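Local structure of amidohydrolase (Xanthomonas campestris pv. campestris, 4DZH) at residues 20-25 with 395-400; 163-168 with 208-213; 359-364 with 368-373. The protein is a zinc-dependent amidohydrolase of the ATZ/TRZ family that probably deaminates adenosine-type substrates such as 5'-methylthioadenosine. One frame throughout, in Å; residues are numbered along the deposited sequence.

Contact 1: 20-25 with 395-400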
# COMPACT_ATOMS: atom_id res chain seq x y z
N ALA A 20 8.96 25.40 -4.02
CA ALA A 20 8.27 24.20 -4.48
C ALA A 20 7.00 24.49 -5.30
O ALA A 20 6.35 25.53 -5.12
CB ALA A 20 7.92 23.32 -3.31
N GLY A 21 6.59 23.51 -6.10
CA GLY A 21 5.35 23.65 -6.83
C GLY A 21 4.14 23.82 -5.93
O GLY A 21 3.20 24.53 -6.26
N TYR A 22 4.16 23.13 -4.79
CA TYR A 22 3.02 23.12 -3.86
C TYR A 22 3.57 23.09 -2.47
O TYR A 22 4.53 22.35 -2.19
CB TYR A 22 2.13 21.89 -4.09
CG TYR A 22 1.63 21.83 -5.49
CD1 TYR A 22 0.46 22.49 -5.85
CD2 TYR A 22 2.34 21.13 -6.47
CE1 TYR A 22 0.00 22.45 -7.17
CE2 TYR A 22 1.90 21.10 -7.80
CZ TYR A 22 0.72 21.75 -8.13
OH TYR A 22 0.25 21.73 -9.44
N VAL A 23 3.02 23.94 -1.60
CA VAL A 23 3.32 23.82 -0.18
C VAL A 23 2.06 23.41 0.58
O VAL A 23 1.01 24.03 0.42
CB VAL A 23 3.88 25.14 0.44
CG1 VAL A 23 4.02 25.03 1.95
CG2 VAL A 23 5.21 25.51 -0.24
N VAL A 24 2.15 22.34 1.38
CA VAL A 24 1.02 21.85 2.13
C VAL A 24 1.28 22.08 3.62
O VAL A 24 1.99 21.31 4.26
CB VAL A 24 0.80 20.34 1.87
CG1 VAL A 24 -0.38 19.85 2.68
CG2 VAL A 24 0.66 20.07 0.35
N PRO A 25 0.74 23.18 4.18
CA PRO A 25 1.15 23.58 5.53
C PRO A 25 0.56 22.77 6.69
O PRO A 25 1.13 22.85 7.78
CB PRO A 25 0.70 25.04 5.61
CG PRO A 25 -0.54 25.09 4.72
CD PRO A 25 -0.25 24.11 3.58
N HIS A 395 -5.32 16.30 -10.28
CA HIS A 395 -6.57 16.99 -10.03
C HIS A 395 -6.60 17.64 -8.63
O HIS A 395 -7.07 18.78 -8.47
CB HIS A 395 -7.76 16.06 -10.17
CG HIS A 395 -7.97 15.60 -11.58
ND1 HIS A 395 -8.45 16.45 -12.55
CD2 HIS A 395 -7.72 14.42 -12.19
CE1 HIS A 395 -8.51 15.80 -13.70
NE2 HIS A 395 -8.07 14.56 -13.51
N HIS A 396 -6.16 16.88 -7.62
CA HIS A 396 -6.10 17.36 -6.20
C HIS A 396 -4.84 16.85 -5.51
O HIS A 396 -4.57 15.64 -5.47
CB HIS A 396 -7.33 16.93 -5.43
CG HIS A 396 -8.62 17.36 -6.07
ND1 HIS A 396 -9.17 18.61 -5.85
CD2 HIS A 396 -9.46 16.72 -6.91
CE1 HIS A 396 -10.30 18.71 -6.53
NE2 HIS A 396 -10.50 17.58 -7.18
N VAL A 397 -4.07 17.77 -4.96
CA VAL A 397 -2.79 17.45 -4.36
C VAL A 397 -2.95 16.61 -3.09
O VAL A 397 -2.22 15.64 -2.88
CB VAL A 397 -2.01 18.75 -4.04
CG1 VAL A 397 -0.77 18.47 -3.20
CG2 VAL A 397 -1.64 19.45 -5.35
N LEU A 398 -3.90 16.97 -2.22
CA LEU A 398 -4.07 16.18 -0.98
C LEU A 398 -4.49 14.73 -1.30
O LEU A 398 -3.92 13.78 -0.75
CB LEU A 398 -5.07 16.83 -0.01
CG LEU A 398 -4.54 18.20 0.41
CD1 LEU A 398 -5.57 18.88 1.30
CD2 LEU A 398 -3.20 18.09 1.13
N SER A 399 -5.45 14.57 -2.20
CA SER A 399 -5.86 13.27 -2.72
C SER A 399 -4.66 12.51 -3.23
O SER A 399 -4.52 11.30 -2.99
CB SER A 399 -6.77 13.48 -3.95
OG SER A 399 -8.08 13.81 -3.56
N GLN A 400 -3.83 13.18 -4.01
CA GLN A 400 -2.68 12.51 -4.61
C GLN A 400 -1.68 12.01 -3.60
O GLN A 400 -1.11 10.92 -3.75
CB GLN A 400 -2.00 13.45 -5.59
CG GLN A 400 -1.67 12.71 -6.88
CD GLN A 400 -2.89 12.58 -7.76
OE1 GLN A 400 -3.99 12.21 -7.34
NE2 GLN A 400 -2.70 12.95 -9.06

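Contact 2: 163-168 with 208-213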
# COMPACT_ATOMS: atom_id res chain seq x y z
N ILE A 163 9.05 -0.86 30.18
CA ILE A 163 8.80 -1.39 31.51
C ILE A 163 8.00 -2.70 31.32
O ILE A 163 6.96 -2.69 30.65
CB ILE A 163 7.95 -0.43 32.36
CG1 ILE A 163 8.64 0.93 32.49
CG2 ILE A 163 7.59 -1.06 33.72
CD1 ILE A 163 10.00 0.88 33.27
N ILE A 164 8.45 -3.81 31.91
CA ILE A 164 7.75 -5.08 31.75
C ILE A 164 8.09 -5.94 32.98
O ILE A 164 9.13 -5.74 33.62
CB ILE A 164 8.13 -5.74 30.37
CG1 ILE A 164 7.21 -6.91 30.03
CG2 ILE A 164 9.60 -6.14 30.30
CD1 ILE A 164 7.43 -7.42 28.62
N ASP A 165 7.21 -6.88 33.31
CA ASP A 165 7.40 -7.65 34.55
C ASP A 165 8.46 -8.73 34.40
O ASP A 165 8.77 -9.39 35.38
CB ASP A 165 6.12 -8.41 34.93
CG ASP A 165 4.98 -7.53 35.39
OD1 ASP A 165 5.15 -6.32 35.63
OD2 ASP A 165 3.88 -8.11 35.54
N PHE A 166 8.94 -8.98 33.19
CA PHE A 166 9.80 -10.14 32.92
C PHE A 166 11.24 -9.75 32.60
O PHE A 166 11.50 -8.70 32.01
CB PHE A 166 9.24 -10.96 31.75
CG PHE A 166 7.77 -11.22 31.85
CD1 PHE A 166 7.25 -11.94 32.92
CD2 PHE A 166 6.91 -10.75 30.88
CE1 PHE A 166 5.88 -12.18 33.02
CE2 PHE A 166 5.54 -10.99 30.96
CZ PHE A 166 5.03 -11.70 32.04
N PRO A 167 12.20 -10.59 33.01
CA PRO A 167 13.61 -10.25 32.78
C PRO A 167 14.01 -10.44 31.33
O PRO A 167 13.50 -11.34 30.63
CB PRO A 167 14.37 -11.22 33.70
CG PRO A 167 13.44 -12.38 33.83
CD PRO A 167 12.06 -11.79 33.86
N THR A 168 14.89 -9.56 30.88
CA THR A 168 15.43 -9.61 29.52
C THR A 168 16.87 -9.14 29.63
O THR A 168 17.34 -8.77 30.72
CB THR A 168 14.71 -8.64 28.58
OG1 THR A 168 14.82 -7.31 29.12
CG2 THR A 168 13.24 -9.01 28.44
N ASP A 208 0.11 -4.20 38.47
CA ASP A 208 -0.44 -2.97 39.04
C ASP A 208 0.62 -2.06 39.70
O ASP A 208 0.56 -0.83 39.59
CB ASP A 208 -1.49 -3.32 40.09
CG ASP A 208 -2.82 -3.69 39.48
OD1 ASP A 208 -2.88 -3.77 38.22
OD2 ASP A 208 -3.80 -3.88 40.23
N ALA A 209 1.57 -2.66 40.43
CA ALA A 209 2.62 -1.91 41.11
C ALA A 209 3.55 -1.20 40.12
O ALA A 209 3.92 -0.05 40.34
CB ALA A 209 3.41 -2.84 42.01
N ASN A 210 3.91 -1.88 39.03
CA ASN A 210 4.71 -1.27 37.98
C ASN A 210 3.95 -0.14 37.28
O ASN A 210 4.55 0.89 36.92
CB ASN A 210 5.20 -2.32 36.99
CG ASN A 210 6.40 -3.08 37.52
OD1 ASN A 210 7.11 -2.59 38.40
ND2 ASN A 210 6.64 -4.27 36.98
N PHE A 211 2.64 -0.31 37.10
CA PHE A 211 1.83 0.73 36.46
C PHE A 211 1.74 1.93 37.40
O PHE A 211 1.79 3.09 36.97
CB PHE A 211 0.41 0.22 36.11
CG PHE A 211 0.28 -0.26 34.70
CD1 PHE A 211 0.74 0.51 33.62
CD2 PHE A 211 -0.29 -1.48 34.44
CE1 PHE A 211 0.61 0.05 32.32
CE2 PHE A 211 -0.43 -1.94 33.16
CZ PHE A 211 0.02 -1.17 32.08
N GLU A 212 1.64 1.67 38.70
CA GLU A 212 1.60 2.75 39.65
C GLU A 212 2.91 3.54 39.61
O GLU A 212 2.91 4.78 39.70
CB GLU A 212 1.37 2.19 41.06
CG GLU A 212 1.74 3.15 42.20
CD GLU A 212 1.05 4.52 42.11
OE1 GLU A 212 0.10 4.71 41.33
OE2 GLU A 212 1.49 5.42 42.84
N ARG A 213 4.02 2.83 39.46
CA ARG A 213 5.32 3.47 39.46
C ARG A 213 5.50 4.32 38.19
O ARG A 213 6.08 5.42 38.22
CB ARG A 213 6.41 2.41 39.60
CG ARG A 213 7.79 2.93 39.93
CD ARG A 213 8.70 1.80 40.47
NE ARG A 213 10.09 2.21 40.70
CZ ARG A 213 11.07 1.35 41.00
NH1 ARG A 213 10.81 0.04 41.10
NH2 ARG A 213 12.30 1.77 41.20

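Contact 3: 359-364 with 368-373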
# COMPACT_ATOMS: atom_id res chain seq x y z
N GLY A 359 -1.10 15.19 13.91
CA GLY A 359 -1.65 14.25 14.90
C GLY A 359 -0.53 13.48 15.62
O GLY A 359 -0.50 13.32 16.85
N GLY A 360 0.42 13.00 14.85
CA GLY A 360 1.58 12.35 15.44
C GLY A 360 2.40 13.31 16.29
O GLY A 360 2.83 12.93 17.37
N ALA A 361 2.62 14.52 15.80
CA ALA A 361 3.37 15.54 16.53
C ALA A 361 2.76 15.72 17.91
O ALA A 361 3.47 15.64 18.93
CB ALA A 361 3.36 16.85 15.80
N ARG A 362 1.44 15.90 17.94
CA ARG A 362 0.71 16.10 19.19
C ARG A 362 0.74 14.87 20.11
O ARG A 362 0.81 15.01 21.35
CB ARG A 362 -0.73 16.48 18.91
CG ARG A 362 -0.84 17.90 18.38
CD ARG A 362 -2.27 18.22 17.95
NE ARG A 362 -2.37 19.61 17.50
CZ ARG A 362 -3.50 20.16 17.05
NH1 ARG A 362 -4.62 19.46 17.00
NH2 ARG A 362 -3.52 21.43 16.67
N ALA A 363 0.67 13.68 19.51
CA ALA A 363 0.71 12.45 20.32
C ALA A 363 2.03 12.30 21.05
O ALA A 363 2.10 11.73 22.15
CB ALA A 363 0.47 11.23 19.41
N LEU A 364 3.11 12.80 20.47
CA LEU A 364 4.44 12.61 21.04
C LEU A 364 4.84 13.80 21.91
O LEU A 364 5.90 13.80 22.51
CB LEU A 364 5.50 12.42 19.93
CG LEU A 364 5.65 11.02 19.31
CD1 LEU A 364 4.31 10.44 18.85
CD2 LEU A 364 6.62 11.09 18.12
N ASP A 368 4.07 21.58 19.36
CA ASP A 368 4.47 22.96 19.23
C ASP A 368 5.71 23.16 18.38
O ASP A 368 6.03 24.28 17.97
CB ASP A 368 4.69 23.57 20.63
CG ASP A 368 3.41 23.70 21.42
OD1 ASP A 368 2.32 23.76 20.79
OD2 ASP A 368 3.49 23.77 22.66
N ARG A 369 6.40 22.06 18.07
CA ARG A 369 7.68 22.16 17.36
C ARG A 369 7.68 21.58 15.94
O ARG A 369 8.45 22.02 15.09
CB ARG A 369 8.82 21.56 18.21
CG ARG A 369 9.11 22.36 19.52
CD ARG A 369 10.31 21.80 20.31
NE ARG A 369 11.61 22.16 19.73
CZ ARG A 369 12.53 21.26 19.39
NH1 ARG A 369 12.29 19.97 19.57
NH2 ARG A 369 13.69 21.66 18.88
N ILE A 370 6.82 20.59 15.69
CA ILE A 370 6.75 19.97 14.35
C ILE A 370 5.31 19.72 13.91
O ILE A 370 4.36 19.94 14.66
CB ILE A 370 7.54 18.62 14.26
CG1 ILE A 370 6.86 17.55 15.11
CG2 ILE A 370 9.00 18.77 14.71
CD1 ILE A 370 7.56 16.18 15.07
N GLY A 371 5.13 19.23 12.68
CA GLY A 371 3.82 18.74 12.27
C GLY A 371 3.05 19.67 11.35
O GLY A 371 2.01 19.27 10.79
N SER A 372 3.51 20.92 11.23
CA SER A 372 2.91 21.85 10.29
C SER A 372 3.97 22.83 9.84
O SER A 372 5.03 22.94 10.47
CB SER A 372 1.74 22.59 10.95
OG SER A 372 2.18 23.19 12.17
N ILE A 373 3.73 23.48 8.70
CA ILE A 373 4.68 24.45 8.16
C ILE A 373 4.21 25.83 8.60
O ILE A 373 3.41 26.49 7.91
CB ILE A 373 4.83 24.37 6.61
CG1 ILE A 373 5.04 22.88 6.22
CG2 ILE A 373 5.97 25.27 6.13
CD1 ILE A 373 5.36 22.68 4.72

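Contact 1: 20-25 with 395-400
V397 carries the helix side of this contact, sending one methyl to Y22 and the other to V24. Its CG2 sits over one face of the Y22 ring in a CH-pi contact, 4.0 Å from the ring centroid and 20° off the normal. The methyl is displaced toward the rim, so its closest ring atom is CD1, with V397 CG2 to Y22 CD1 at 3.7 Å. The other branch, CG1, lies anti to the backbone N (chi1 170°) and reaches V24 CG2 at 4.1 Å, the two side chains running past one another in opposite directions. A helical position further on, L398 brings CD2 to 3.7 Å from V24 CG1. V24 and V397 lie on the buried side; V24 and L398 also meet L353 of helix 349-363. Y22 and L398 are partly exposed and form the solvent margin, where V32 touches both, although their contacts are no less close. No hydrogen bond crosses between the segments, so apolar packing alone joins them. At the start of the helix, H396 takes the N-cap position, and S399 OG and H395 NE2 hydrogen-bond to D92 and L86 of the second subunit. Just past the corner at G21 where the chain leaves the small N-terminal sheet, strand 22-23 and the V24 after it join the first turn of helix 397-403, consistent with the accessory beta domain packed beside the TIM barrel in amidohydrolases.

Contact 2: 163-168 with 208-213
I163 and N210 bring the two backbones together, their CA atoms 7.7 Å apart, where the chain leaves strand 156-163 and passes the first turn of helix 208-221. Both belong to the TIM-barrel framework: strand 156-163 runs parallel to its neighbour 194-200, and the helix follows that second strand, so a loop after one barrel strand meets the helix after the next. N210 is the residue on the helix side that does the touching. Its CB lies 4.2 Å from I163 CG2, a van der Waals contact in a buried setting that F178 of helix 174-188 also lines. Beyond CB, the amide extends toward D165, whose CB bond does not head for the helix; it is the carboxylate end that swings nearer, with CG beside the backbone N. The two flat groups are turned 52° apart, and neither is met squarely in its own plane. The amide nitrogen of N210 has a second acceptor in D174, while D165 OD1 also takes the backbone N-H of N207. One carboxylate oxygen thus receives N-H groups from N207, just ahead of the helix, and from N210 within it, while N207 OD1 accepts the backbone N-H of N210. The two acceptors on ND2, D165 and D174, would restrict the rotation of the buried amide. The cross-segment bond itself runs from N210 ND2 to D165 OD1 at 2.9 Å, bent to 142° at the hydrogen and arriving on the anti side of the carboxylate, 24° out of its plane.

Contact 3: 359-364 with 368-373
A361 presses its single methyl against the I370-G371 backbone and the I370 side chain. The CB of A361 is 3.4 Å from I370 O and 3.6 Å from I370 CG1, and G371 CA lies 4.0 Å from the same A361 methyl. I370 holds CG1 between its backbone N and carbonyl carbon (chi1 68°), which swings this branch back toward the helix even though its CB bond does not point there. G371, without a side chain, lets the backbones come to 5.3 Å between the A361 and G371 CA atoms. Its positive phi of 104° likewise suits glycine. One step outward, the I370 carbonyl that meets the methyl accepts a hydrogen bond from K377 NZ, which also bonds S372 OG; a single lysine amine thus ties two points of the loop together. Farther out, I370 packs on V76 of strand 69-80 and C135 of strand 133-139. The contact is therefore buried where the last turns of helix 349-363 and the returning loop to strand 381-385 pack against those two parallel strands.

How the contacts relate
Along the chain, contact 2 closes before contact 3 opens, and both are nested within the long loop closed by contact 1. Contacts 1 and 3 are neighbours, their centres 19 Å apart, and they touch: P25 O and I373 N lie 2.8 Å apart in a probable hydrogen bond. Helix 349-363 serves both, its L353 meeting contact 1 and its C-terminal end forming contact 3. The two thus gather N-terminal residues and the ends of helices 349-363 and 397-403. Contact 2, joining the loop after strand 156-163 to the helix after neighbouring strand 194-200, is centred about 46 Å from contact 1, across the chain's centre, and about 29 Å from contact 3.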